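2-dehydropantoate 2-reductase (PDB 3HN2) probably catalyses the NADPH-dependent reduction of ketopantoate (2-dehydropantoate) to pantoate in the pathway leading to pantothenate. Local coordinates at residues F127-R132 with G253-S258; I191-L196 with L206-D211; L199-V204 with I261-G266. All blocks are in the same frame, centred on the assembly; numbering follows the deposited sequence.

Interaction 1 (F127-R132 with G253-S258); sequences FLCSNR and GEYKPS
Tyr255 reaches across from the loop between helices 241-249 and 258-264 to lie beside Cys129, at the end of strand 121-129. With CG anti to the backbone N (chi1 175°), the side chain is thrown forward from the loop, and its first carbons serve as a spacer: CB and CG bring the ring up to the strand without touching it. CD2 comes next, still beyond close contact. The first real meeting is at CE2, which lies 3.8 Å from Cys129 CB and 3.9 Å from Cys129 SG. Tyr255 CZ is 4.1 Å from the same sulfur, Cys129 SG. Taken as a whole, the ring forms a sulfur-aromatic contact, its centroid 4.4 Å from Cys129 SG along a line 28° off the ring normal, an oblique approach. The other side of the ring is occupied by its own chain, where Pro257 N stands 4.0 Å above the plane, displaced toward the rim.

This small contact bridges the two halves of the ketopantoate reductase fold: strand 121-129 belongs to the central sheet of the Rossmann-type nucleotide-binding domain, whereas the loop 253-258 belongs to the helical C-terminal domain. In this family the cleft between these domains holds the active site.

The hydroxyl at the tip passes over the strand backbone, with Tyr255 OH 3.9 Å from Cys129 CA. Leu128 O is 4.0 Å from Tyr255 OH, too far for a hydrogen bond. Just before the tyrosine, an inverse gamma turn centred on Glu254 bends the loop, closed by a weak bond from Tyr255 N to Gly253 O. Trp189 of helix 179-200 touches Tyr255 and also meets Phe127 edge-to-face, while Glu254 packs on Ile49 of the second subunit.

Interaction 2 (I191-L196 with L206-D211); sequences IPFNGL and LILARD
Phe193 and Leu196, on one side of helix 179-200, pack against Ile207 and Leu208 where the chain has turned back through the short helix 204-207, a buried junction within the all-helical C-terminal domain. The contact is wholly apolar, with no hydrogen bond between the two segments.

Its aromatic-aliphatic part centres on Phe193. The CB bond does not aim at the other segment, but CG anti to the carbonyl carbon (chi1 -64°) brings the far end of the ring, CE2 and CZ, nearer to it. Leu208 CD1 meets the ring edge in its plane, 3.7 Å from Phe193 CZ, whereas Leu208 CD2 stands off the plane, 3.8 Å from Phe193 CE2. Ile207 CG2 comes in obliquely, 4.1 Å from Phe193 CE2. Trp189, one turn earlier, stacks on the same ring, and Met221 and Thr249 of two other helices also touch it. Replacing Phe193 by an alanine is likely to leave Leu208 and Trp189 without their partner, opening a gap between helix 179-200 and the turn at Leu208.

The aliphatic part joins Leu196 to Ile207 at two points: Leu196 CB faces Ile207 CG1 at 3.9 Å, and Leu196 CD2 meets Ile207 CG2 at 4.0 Å.

Interaction 3 (L199-V204 with I261-G266); sequences LLQQPV and IDREEG
Gln201 leaves the C-terminal end of helix 179-200 with a positive phi, facing Arg263 in the last turn of helix 258-264, and the closest backbone approach is 8.1 Å, from Gln201 CA to Glu264 CA. Within this all-helical domain, helix 258-264 closes in a Schellman motif with Gly266 as the C-prime residue. Its Arg263 bonds carbonyls near the end of helix 179-200.

Arg263 starts with CG anti to the backbone N (chi1 172°), then bends at chi2 and chi3, which carries the guanidinium over to the neighbouring helix end. There it grips two successive carbonyl oxygens. Arg263 NH2 donates to Leu199 O at 3.3 Å with an N-H...O angle of 150°, and NE donates to Ala198 O. Leu199 O lies in the plane of the guanidinium, although the donor is tilted out of the carbonyl plane of Leu199. A positive group at this C-terminal end would also be expected to interact favourably with the helix dipole.

The Gln201 amide covers one face of the same guanidinium. The two planes are only 19° apart and stacked, while the side chains as a whole cross at about a right angle. Gln201 OE1 also touches the aliphatic part of the arginine, 3.6 Å from Arg263 CG, and stands 3.6 Å above the guanidinium plane, over its centre.

How the interactions relate
Interaction 1 spans the Rossmann-type and helical domains, consistent with a place beside the interdomain cleft that holds the active site in this family; interactions 2 and 3 lie within the helical domain and both use helix 179-200. Interactions 1 and 3, about 11 Å apart between centres, are joined by a probable hydrogen bond between Tyr255 O and Val204 N (3.1 Å) and by the salt bridge of Lys256 NZ with Glu264 OE2 (3.1 Å). Interactions 2 and 3, with centres about 12 Å apart, meet where Phe193 CD2 packs on Val204 CG1 (3.9 Å). Pro257 CG, 3.9 Å from Phe193 O, connects interactions 1 and 2, whose centres are about 14 Å apart.

Interaction 1 (F127-R132 with G253-S258)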
ATOM      1  N   PHE A 127      -3.092  12.635   0.625  1.00 50.73           N
ATOM      2  CA  PHE A 127      -2.363  11.486   1.154  1.00 56.95           C
ATOM      3  C   PHE A 127      -1.003  11.370   0.483  1.00 57.36           C
ATOM      4  O   PHE A 127      -0.909  11.033  -0.696  1.00 55.98           O
ATOM      5  CB  PHE A 127      -3.164  10.191   1.002  1.00 61.38           C
ATOM      6  CG  PHE A 127      -2.751   9.115   1.968  1.00 79.83           C
ATOM      7  CD1 PHE A 127      -3.347   9.029   3.226  1.00 90.98           C
ATOM      8  CD2 PHE A 127      -1.762   8.194   1.630  1.00 80.03           C
ATOM      9  CE1 PHE A 127      -2.966   8.040   4.133  1.00 88.83           C
ATOM     10  CE2 PHE A 127      -1.375   7.206   2.528  1.00 81.76           C
ATOM     11  CZ  PHE A 127      -1.979   7.127   3.782  1.00 79.65           C
ATOM     12  N   LEU A 128       0.043  11.642   1.258  1.00 57.43           N
ATOM     13  CA  LEU A 128       1.389  11.808   0.729  1.00 54.04           C
ATOM     14  C   LEU A 128       2.416  11.196   1.671  1.00 50.63           C
ATOM     15  O   LEU A 128       2.324  11.366   2.887  1.00 45.75           O
ATOM     16  CB  LEU A 128       1.678  13.303   0.595  1.00 51.53           C
ATOM     17  CG  LEU A 128       2.365  13.920  -0.622  1.00 55.11           C
ATOM     18  CD1 LEU A 128       2.494  15.406  -0.372  1.00 51.98           C
ATOM     19  CD2 LEU A 128       3.728  13.326  -0.919  1.00 55.22           C
ATOM     20  N   CYS A 129       3.393  10.492   1.103  1.00 56.50           N
ATOM     21  CA  CYS A 129       4.564  10.029   1.854  1.00 64.34           C
ATOM     22  C   CYS A 129       5.740  10.943   1.526  1.00 67.39           C
ATOM     23  O   CYS A 129       6.282  10.889   0.419  1.00 65.91           O
ATOM     24  CB  CYS A 129       4.921   8.583   1.498  1.00 62.74           C
ATOM     25  SG  CYS A 129       3.578   7.394   1.625  1.00 66.72           S
ATOM     26  N   SER A 130       6.125  11.787   2.481  1.00 74.46           N
ATOM     27  CA  SER A 130       7.180  12.774   2.250  1.00 76.68           C
ATOM     28  C   SER A 130       7.902  13.217   3.516  1.00 77.24           C
ATOM     29  O   SER A 130       7.317  13.887   4.368  1.00 82.31           O
ATOM     30  CB  SER A 130       6.620  14.007   1.526  1.00 76.84           C
ATOM     31  OG  SER A 130       5.651  14.675   2.313  1.00 87.10           O
ATOM     32  N   ASN A 131       9.167  12.829   3.638  1.00 78.48           N
ATOM     33  CA  ASN A 131      10.071  13.491   4.570  1.00 77.69           C
ATOM     34  C   ASN A 131      10.818  14.578   3.802  1.00 76.63           C
ATOM     35  O   ASN A 131      11.072  14.433   2.611  1.00 75.81           O
ATOM     36  CB  ASN A 131      11.018  12.495   5.272  1.00 77.56           C
ATOM     37  CG  ASN A 131      12.126  11.964   4.361  1.00 77.55           C
ATOM     38  OD1 ASN A 131      11.971  10.926   3.717  1.00 62.37           O
ATOM     39  ND2 ASN A 131      13.254  12.669   4.323  1.00 79.30           N
ATOM     40  N   ARG A 132      11.142  15.677   4.470  1.00 79.60           N
ATOM     41  CA  ARG A 132      11.873  16.764   3.825  1.00 82.75           C
ATOM     42  C   ARG A 132      13.244  16.921   4.468  1.00 82.35           C
ATOM     43  O   ARG A 132      13.676  16.062   5.240  1.00 78.88           O
ATOM     44  CB  ARG A 132      11.079  18.074   3.933  1.00 81.39           C
ATOM     45  CG  ARG A 132      10.750  18.498   5.365  1.00 82.56           C
ATOM     46  CD  ARG A 132       9.894  19.754   5.397  1.00 90.60           C
ATOM     47  NE  ARG A 132      10.676  20.978   5.221  1.00 97.49           N
ATOM     48  CZ  ARG A 132      11.063  21.774   6.215  1.00 97.84           C
ATOM     49  NH1 ARG A 132      10.749  21.486   7.473  1.00 96.59           N
ATOM     50  NH2 ARG A 132      11.771  22.863   5.951  1.00102.47           N
ATOM     51  N   GLY A 253       5.202  -1.396   3.662  1.00 53.20           N
ATOM     52  CA  GLY A 253       6.464  -1.888   4.206  1.00 46.52           C
ATOM     53  C   GLY A 253       6.858  -1.169   5.484  1.00 52.88           C
ATOM     54  O   GLY A 253       6.048  -1.024   6.401  1.00 55.50           O
ATOM     55  N   GLU A 254       8.096  -0.681   5.506  1.00 52.76           N
ATOM     56  CA  GLU A 254       8.704  -0.079   6.686  1.00 53.49           C
ATOM     57  C   GLU A 254       8.512   1.447   6.717  1.00 52.67           C
ATOM     58  O   GLU A 254       9.481   2.211   6.706  1.00 58.56           O
ATOM     59  CB  GLU A 254      10.191  -0.458   6.730  1.00 43.63           C
ATOM     60  CG  GLU A 254      10.832  -0.419   8.113  1.00 62.67           C
ATOM     61  CD  GLU A 254      12.317  -0.753   8.092  1.00 63.98           C
ATOM     62  OE1 GLU A 254      12.827  -1.238   9.123  1.00 73.91           O
ATOM     63  OE2 GLU A 254      12.977  -0.532   7.054  1.00 70.35           O
ATOM     64  N   TYR A 255       7.258   1.887   6.770  1.00 52.46           N
ATOM     65  CA  TYR A 255       6.942   3.316   6.653  1.00 50.25           C
ATOM     66  C   TYR A 255       6.792   4.027   7.995  1.00 55.03           C
ATOM     67  O   TYR A 255       6.051   3.582   8.871  1.00 63.40           O
ATOM     68  CB  TYR A 255       5.690   3.519   5.797  1.00 49.72           C
ATOM     69  CG  TYR A 255       5.214   4.953   5.726  1.00 53.52           C
ATOM     70  CD1 TYR A 255       3.996   5.327   6.290  1.00 45.13           C
ATOM     71  CD2 TYR A 255       5.981   5.939   5.098  1.00 42.76           C
ATOM     72  CE1 TYR A 255       3.553   6.637   6.235  1.00 51.77           C
ATOM     73  CE2 TYR A 255       5.546   7.258   5.041  1.00 50.17           C
ATOM     74  CZ  TYR A 255       4.330   7.599   5.611  1.00 51.61           C
ATOM     75  OH  TYR A 255       3.880   8.898   5.557  1.00 59.40           O
ATOM     76  N   LYS A 256       7.494   5.146   8.144  1.00 54.26           N
ATOM     77  CA  LYS A 256       7.445   5.922   9.375  1.00 51.76           C
ATOM     78  C   LYS A 256       6.642   7.201   9.151  1.00 55.45           C
ATOM     79  O   LYS A 256       7.119   8.119   8.480  1.00 63.39           O
ATOM     80  CB  LYS A 256       8.861   6.231   9.891  1.00 54.45           C
ATOM     81  CG  LYS A 256       9.765   4.993  10.018  1.00 45.41           C
ATOM     82  CD  LYS A 256      10.602   5.009  11.293  1.00 45.10           C
ATOM     83  CE  LYS A 256      12.039   5.437  11.070  1.00 60.31           C
ATOM     84  NZ  LYS A 256      12.903   5.027  12.225  1.00 50.13           N
ATOM     85  N   PRO A 257       5.416   7.262   9.713  1.00 51.27           N
ATOM     86  CA  PRO A 257       4.459   8.360   9.551  1.00 48.38           C
ATOM     87  C   PRO A 257       5.005   9.710   9.990  1.00 46.42           C
ATOM     88  O   PRO A 257       6.003   9.770  10.705  1.00 43.38           O
ATOM     89  CB  PRO A 257       3.306   7.960  10.479  1.00 46.58           C
ATOM     90  CG  PRO A 257       3.411   6.506  10.601  1.00 47.19           C
ATOM     91  CD  PRO A 257       4.875   6.210  10.588  1.00 52.20           C
ATOM     92  N   SER A 258       4.326  10.777   9.571  1.00 53.04           N
ATOM     93  CA  SER A 258       4.766  12.156   9.805  1.00 48.95           C
ATOM     94  C   SER A 258       5.024  12.489  11.269  1.00 50.28           C
ATOM     95  O   SER A 258       6.018  13.141  11.583  1.00 58.37           O
ATOM     96  CB  SER A 258       3.760  13.141   9.210  1.00 53.95           C
ATOM     97  OG  SER A 258       2.461  12.924   9.735  1.00 61.43           O
TER

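Interaction 2 (I191-L196 with L206-D211)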
ATOM      1  N   ILE A 191      -5.159   8.146  13.067  1.00 28.64           N
ATOM      2  CA  ILE A 191      -5.197   8.021  14.518  1.00 28.24           C
ATOM      3  C   ILE A 191      -4.410   6.797  15.037  1.00 33.21           C
ATOM      4  O   ILE A 191      -3.479   6.999  15.818  1.00 30.45           O
ATOM      5  CB  ILE A 191      -6.625   8.223  15.107  1.00 28.51           C
ATOM      6  CG1 ILE A 191      -7.020   9.706  14.979  1.00 40.41           C
ATOM      7  CG2 ILE A 191      -6.688   7.783  16.560  1.00 36.42           C
ATOM      8  CD1 ILE A 191      -8.418  10.055  15.464  1.00 25.98           C
ATOM      9  N   PRO A 192      -4.742   5.549  14.594  1.00 34.29           N
ATOM     10  CA  PRO A 192      -3.895   4.419  15.046  1.00 37.41           C
ATOM     11  C   PRO A 192      -2.429   4.542  14.651  1.00 28.35           C
ATOM     12  O   PRO A 192      -1.561   4.319  15.478  1.00 30.34           O
ATOM     13  CB  PRO A 192      -4.524   3.192  14.368  1.00 30.04           C
ATOM     14  CG  PRO A 192      -5.345   3.749  13.253  1.00 42.17           C
ATOM     15  CD  PRO A 192      -5.844   5.068  13.738  1.00 31.60           C
ATOM     16  N   PHE A 193      -2.163   4.978  13.430  1.00 41.58           N
ATOM     17  CA  PHE A 193      -0.808   4.931  12.901  1.00 36.73           C
ATOM     18  C   PHE A 193       0.069   6.135  13.227  1.00 47.36           C
ATOM     19  O   PHE A 193       1.178   5.948  13.718  1.00 54.07           O
ATOM     20  CB  PHE A 193      -0.832   4.544  11.426  1.00 35.34           C
ATOM     21  CG  PHE A 193      -1.364   3.157  11.198  1.00 31.78           C
ATOM     22  CD1 PHE A 193      -2.674   2.958  10.782  1.00 17.33           C
ATOM     23  CD2 PHE A 193      -0.566   2.038  11.459  1.00 26.45           C
ATOM     24  CE1 PHE A 193      -3.179   1.669  10.590  1.00 48.62           C
ATOM     25  CE2 PHE A 193      -1.063   0.747  11.270  1.00 24.90           C
ATOM     26  CZ  PHE A 193      -2.368   0.558  10.838  1.00 33.16           C
ATOM     27  N   ASN A 194      -0.405   7.363  13.015  1.00 44.23           N
ATOM     28  CA  ASN A 194       0.355   8.515  13.532  1.00 46.61           C
ATOM     29  C   ASN A 194       0.410   8.567  15.067  1.00 47.96           C
ATOM     30  O   ASN A 194       1.300   9.198  15.633  1.00 56.88           O
ATOM     31  CB  ASN A 194      -0.132   9.846  12.956  1.00 52.91           C
ATOM     32  CG  ASN A 194       0.276  10.038  11.514  1.00 54.84           C
ATOM     33  OD1 ASN A 194      -0.150   9.294  10.632  1.00 82.11           O
ATOM     34  ND2 ASN A 194       1.102  11.046  11.264  1.00 41.21           N
ATOM     35  N   GLY A 195      -0.521   7.875  15.725  1.00 47.20           N
ATOM     36  CA  GLY A 195      -0.503   7.718  17.182  1.00 43.18           C
ATOM     37  C   GLY A 195       0.496   6.710  17.734  1.00 38.99           C
ATOM     38  O   GLY A 195       1.389   7.077  18.499  1.00 40.13           O
ATOM     39  N   LEU A 196       0.338   5.445  17.350  1.00 38.44           N
ATOM     40  CA  LEU A 196       1.123   4.326  17.904  1.00 35.99           C
ATOM     41  C   LEU A 196       2.598   4.403  17.557  1.00 33.96           C
ATOM     42  O   LEU A 196       3.448   4.258  18.429  1.00 40.41           O
ATOM     43  CB  LEU A 196       0.557   2.984  17.425  1.00 37.51           C
ATOM     44  CG  LEU A 196      -0.452   2.175  18.253  1.00 46.24           C
ATOM     45  CD1 LEU A 196      -1.211   2.988  19.295  1.00 42.04           C
ATOM     46  CD2 LEU A 196      -1.414   1.447  17.327  1.00 40.49           C
ATOM     47  N   LEU A 206       5.769  -3.107  12.121  1.00 43.32           N
ATOM     48  CA  LEU A 206       5.890  -3.709  13.439  1.00 41.03           C
ATOM     49  C   LEU A 206       4.570  -3.691  14.202  1.00 45.94           C
ATOM     50  O   LEU A 206       4.158  -4.728  14.732  1.00 46.39           O
ATOM     51  CB  LEU A 206       6.996  -3.016  14.241  1.00 45.99           C
ATOM     52  CG  LEU A 206       8.425  -3.115  13.688  1.00 47.46           C
ATOM     53  CD1 LEU A 206       9.409  -2.465  14.646  1.00 45.33           C
ATOM     54  CD2 LEU A 206       8.823  -4.561  13.414  1.00 41.72           C
ATOM     55  N   ILE A 207       3.912  -2.521  14.240  1.00 46.00           N
ATOM     56  CA  ILE A 207       2.562  -2.354  14.818  1.00 24.24           C
ATOM     57  C   ILE A 207       1.602  -3.383  14.223  1.00 25.50           C
ATOM     58  O   ILE A 207       0.813  -3.992  14.942  1.00 31.33           O
ATOM     59  CB  ILE A 207       1.994  -0.898  14.603  1.00 37.52           C
ATOM     60  CG1 ILE A 207       2.534   0.074  15.655  1.00 35.91           C
ATOM     61  CG2 ILE A 207       0.453  -0.863  14.691  1.00  9.19           C
ATOM     62  CD1 ILE A 207       3.848   0.735  15.299  1.00 52.72           C
ATOM     63  N   LEU A 208       1.706  -3.586  12.912  1.00 29.07           N
ATOM     64  CA  LEU A 208       0.917  -4.577  12.180  1.00 37.68           C
ATOM     65  C   LEU A 208       1.367  -6.037  12.330  1.00 42.54           C
ATOM     66  O   LEU A 208       0.652  -6.933  11.897  1.00 48.95           O
ATOM     67  CB  LEU A 208       0.897  -4.212  10.689  1.00 40.93           C
ATOM     68  CG  LEU A 208      -0.265  -3.392  10.106  1.00 42.94           C
ATOM     69  CD1 LEU A 208      -1.298  -2.958  11.151  1.00 36.36           C
ATOM     70  CD2 LEU A 208       0.262  -2.195   9.332  1.00 50.56           C
ATOM     71  N   ALA A 209       2.539  -6.284  12.917  1.00 43.44           N
ATOM     72  CA  ALA A 209       3.082  -7.660  12.951  1.00 54.13           C
ATOM     73  C   ALA A 209       2.473  -8.531  14.045  1.00 58.50           C
ATOM     74  O   ALA A 209       2.186  -9.701  13.808  1.00 63.60           O
ATOM     75  CB  ALA A 209       4.605  -7.662  13.051  1.00 45.43           C
ATOM     76  N   ARG A 210       2.280  -7.956  15.233  1.00 63.50           N
ATOM     77  CA  ARG A 210       1.667  -8.664  16.356  1.00 57.76           C
ATOM     78  C   ARG A 210       0.152  -8.734  16.247  1.00 56.92           C
ATOM     79  O   ARG A 210      -0.513  -7.717  16.035  1.00 64.59           O
ATOM     80  CB  ARG A 210       2.065  -8.027  17.688  1.00 59.45           C
ATOM     81  CG  ARG A 210       3.265  -8.680  18.329  1.00 68.87           C
ATOM     82  CD  ARG A 210       3.552  -8.119  19.712  1.00 69.37           C
ATOM     83  NE  ARG A 210       4.781  -8.689  20.259  1.00 62.92           N
ATOM     84  CZ  ARG A 210       6.002  -8.202  20.052  1.00 72.46           C
ATOM     85  NH1 ARG A 210       7.053  -8.808  20.591  1.00 77.63           N
ATOM     86  NH2 ARG A 210       6.182  -7.114  19.311  1.00 77.44           N
ATOM     87  N   ASP A 211      -0.369  -9.949  16.412  1.00 54.25           N
ATOM     88  CA  ASP A 211      -1.800 -10.268  16.371  1.00 50.91           C
ATOM     89  C   ASP A 211      -2.690  -9.378  17.241  1.00 50.51           C
ATOM     90  O   ASP A 211      -3.703  -8.856  16.761  1.00 55.67           O
ATOM     91  CB  ASP A 211      -2.012 -11.735  16.756  1.00 52.01           C
ATOM     92  CG  ASP A 211      -1.006 -12.220  17.796  1.00 68.65           C
ATOM     93  OD1 ASP A 211      -0.314 -13.230  17.528  1.00 81.18           O
ATOM     94  OD2 ASP A 211      -0.891 -11.586  18.871  1.00 62.70           O
TER

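Interaction 3 (L199-V204 with I261-G266)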
ATOM      1  N   LEU A 199       4.446   7.131  19.454  1.00 36.69           N
ATOM      2  CA  LEU A 199       4.541   6.713  20.854  1.00 31.93           C
ATOM      3  C   LEU A 199       5.569   5.596  21.090  1.00 41.68           C
ATOM      4  O   LEU A 199       6.410   5.705  21.973  1.00 47.98           O
ATOM      5  CB  LEU A 199       3.165   6.258  21.328  1.00 11.88           C
ATOM      6  CG  LEU A 199       3.017   5.604  22.686  1.00  2.52           C
ATOM      7  CD1 LEU A 199       3.370   6.497  23.862  1.00  6.07           C
ATOM      8  CD2 LEU A 199       1.613   5.015  22.801  1.00  2.00           C
ATOM      9  N   LEU A 200       5.484   4.532  20.294  1.00 36.08           N
ATOM     10  CA  LEU A 200       6.371   3.384  20.424  1.00 45.72           C
ATOM     11  C   LEU A 200       7.715   3.614  19.744  1.00 46.20           C
ATOM     12  O   LEU A 200       8.660   2.860  19.973  1.00 50.53           O
ATOM     13  CB  LEU A 200       5.708   2.131  19.832  1.00 44.85           C
ATOM     14  CG  LEU A 200       4.561   1.478  20.611  1.00 49.73           C
ATOM     15  CD1 LEU A 200       3.695   0.638  19.692  1.00 38.61           C
ATOM     16  CD2 LEU A 200       5.080   0.642  21.780  1.00 40.47           C
ATOM     17  N   GLN A 201       7.794   4.682  18.943  1.00 46.58           N
ATOM     18  CA  GLN A 201       8.897   4.949  17.995  1.00 39.93           C
ATOM     19  C   GLN A 201       9.290   3.749  17.116  1.00 44.72           C
ATOM     20  O   GLN A 201      10.460   3.377  17.020  1.00 55.60           O
ATOM     21  CB  GLN A 201      10.102   5.690  18.621  1.00 28.40           C
ATOM     22  CG  GLN A 201      10.098   5.855  20.137  1.00 45.54           C
ATOM     23  CD  GLN A 201      10.876   7.063  20.606  1.00 58.93           C
ATOM     24  OE1 GLN A 201      10.748   8.158  20.051  1.00 64.69           O
ATOM     25  NE2 GLN A 201      11.682   6.876  21.645  1.00 70.64           N
ATOM     26  N   GLN A 202       8.281   3.154  16.481  1.00 44.01           N
ATOM     27  CA  GLN A 202       8.472   2.044  15.549  1.00 47.24           C
ATOM     28  C   GLN A 202       7.702   2.319  14.260  1.00 49.92           C
ATOM     29  O   GLN A 202       6.665   2.963  14.305  1.00 56.19           O
ATOM     30  CB  GLN A 202       7.948   0.749  16.167  1.00 46.83           C
ATOM     31  CG  GLN A 202       8.679   0.284  17.411  1.00 40.40           C
ATOM     32  CD  GLN A 202       7.824  -0.625  18.266  1.00 43.59           C
ATOM     33  OE1 GLN A 202       6.836  -1.187  17.795  1.00 42.57           O
ATOM     34  NE2 GLN A 202       8.194  -0.771  19.529  1.00 45.28           N
ATOM     35  N   PRO A 203       8.198   1.828  13.105  1.00 54.55           N
ATOM     36  CA  PRO A 203       7.428   1.956  11.854  1.00 54.76           C
ATOM     37  C   PRO A 203       6.163   1.079  11.811  1.00 59.38           C
ATOM     38  O   PRO A 203       5.971   0.219  12.678  1.00 61.20           O
ATOM     39  CB  PRO A 203       8.425   1.508  10.785  1.00 53.25           C
ATOM     40  CG  PRO A 203       9.355   0.593  11.504  1.00 51.40           C
ATOM     41  CD  PRO A 203       9.495   1.159  12.882  1.00 54.51           C
ATOM     42  N   VAL A 204       5.323   1.296  10.796  1.00 61.03           N
ATOM     43  CA  VAL A 204       3.984   0.677  10.717  1.00 58.84           C
ATOM     44  C   VAL A 204       3.968  -0.861  10.633  1.00 51.74           C
ATOM     45  O   VAL A 204       3.060  -1.496  11.169  1.00 54.93           O
ATOM     46  CB  VAL A 204       3.086   1.301   9.587  1.00 51.98           C
ATOM     47  CG1 VAL A 204       2.860   2.775   9.828  1.00 60.00           C
ATOM     48  CG2 VAL A 204       3.683   1.095   8.199  1.00 57.47           C
ATOM     49  N   ILE A 261       8.290  10.925  12.656  1.00 56.81           N
ATOM     50  CA  ILE A 261       9.413  11.702  12.122  1.00 60.37           C
ATOM     51  C   ILE A 261       9.601  12.993  12.923  1.00 58.82           C
ATOM     52  O   ILE A 261      10.724  13.344  13.290  1.00 58.76           O
ATOM     53  CB  ILE A 261       9.226  12.011  10.599  1.00 61.72           C
ATOM     54  CG1 ILE A 261       9.110  10.718   9.772  1.00 53.67           C
ATOM     55  CG2 ILE A 261      10.350  12.911  10.060  1.00 65.97           C
ATOM     56  CD1 ILE A 261      10.305   9.764   9.872  1.00 60.75           C
ATOM     57  N   ASP A 262       8.491  13.667  13.215  1.00 59.24           N
ATOM     58  CA  ASP A 262       8.494  14.873  14.043  1.00 65.96           C
ATOM     59  C   ASP A 262       8.993  14.610  15.471  1.00 67.34           C
ATOM     60  O   ASP A 262       9.680  15.451  16.057  1.00 71.95           O
ATOM     61  CB  ASP A 262       7.095  15.496  14.078  1.00 66.89           C
ATOM     62  CG  ASP A 262       6.672  16.083  12.739  1.00 79.07           C
ATOM     63  OD1 ASP A 262       7.517  16.688  12.044  1.00 90.54           O
ATOM     64  OD2 ASP A 262       5.479  15.952  12.388  1.00 85.87           O
ATOM     65  N   ARG A 263       8.640  13.444  16.012  1.00 66.15           N
ATOM     66  CA  ARG A 263       9.114  12.983  17.318  1.00 66.13           C
ATOM     67  C   ARG A 263      10.631  12.752  17.309  1.00 68.08           C
ATOM     68  O   ARG A 263      11.326  13.171  18.240  1.00 69.42           O
ATOM     69  CB  ARG A 263       8.363  11.705  17.718  1.00 65.48           C
ATOM     70  CG  ARG A 263       8.871  10.983  18.960  1.00 68.43           C
ATOM     71  CD  ARG A 263       7.972  11.235  20.147  1.00 61.21           C
ATOM     72  NE  ARG A 263       7.694  10.006  20.890  1.00 69.43           N
ATOM     73  CZ  ARG A 263       8.103   9.750  22.129  1.00 59.97           C
ATOM     74  NH1 ARG A 263       8.817  10.643  22.802  1.00 61.53           N
ATOM     75  NH2 ARG A 263       7.790   8.594  22.698  1.00 49.70           N
ATOM     76  N   GLU A 264      11.129  12.103  16.253  1.00 66.03           N
ATOM     77  CA  GLU A 264      12.565  11.858  16.061  1.00 64.24           C
ATOM     78  C   GLU A 264      13.400  13.138  15.960  1.00 67.74           C
ATOM     79  O   GLU A 264      14.497  13.216  16.517  1.00 66.19           O
ATOM     80  CB  GLU A 264      12.802  11.005  14.816  1.00 65.28           C
ATOM     81  CG  GLU A 264      12.785   9.503  15.060  1.00 55.25           C
ATOM     82  CD  GLU A 264      13.066   8.718  13.794  1.00 57.55           C
ATOM     83  OE1 GLU A 264      14.081   9.006  13.126  1.00 73.28           O
ATOM     84  OE2 GLU A 264      12.271   7.815  13.462  1.00 59.23           O
ATOM     85  N   GLU A 265      12.869  14.133  15.248  1.00 70.19           N
ATOM     86  CA  GLU A 265      13.523  15.437  15.096  1.00 70.81           C
ATOM     87  C   GLU A 265      13.257  16.358  16.290  1.00 71.20           C
ATOM     88  O   GLU A 265      13.844  17.437  16.389  1.00 76.48           O
ATOM     89  CB  GLU A 265      13.075  16.123  13.802  1.00 68.60           C
ATOM     90  CG  GLU A 265      13.579  15.466  12.517  1.00 68.04           C
ATOM     91  CD  GLU A 265      12.934  16.035  11.254  1.00 78.76           C
ATOM     92  OE1 GLU A 265      11.795  16.552  11.328  1.00 90.61           O
ATOM     93  OE2 GLU A 265      13.568  15.955  10.179  1.00 82.37           O
ATOM     94  N   GLY A 266      12.363  15.933  17.180  1.00 66.17           N
ATOM     95  CA  GLY A 266      12.067  16.671  18.402  1.00 63.20           C
ATOM     96  C   GLY A 266      11.241  17.929  18.209  1.00 65.65           C
ATOM     97  O   GLY A 266      11.217  18.797  19.082  1.00 65.44           O
TER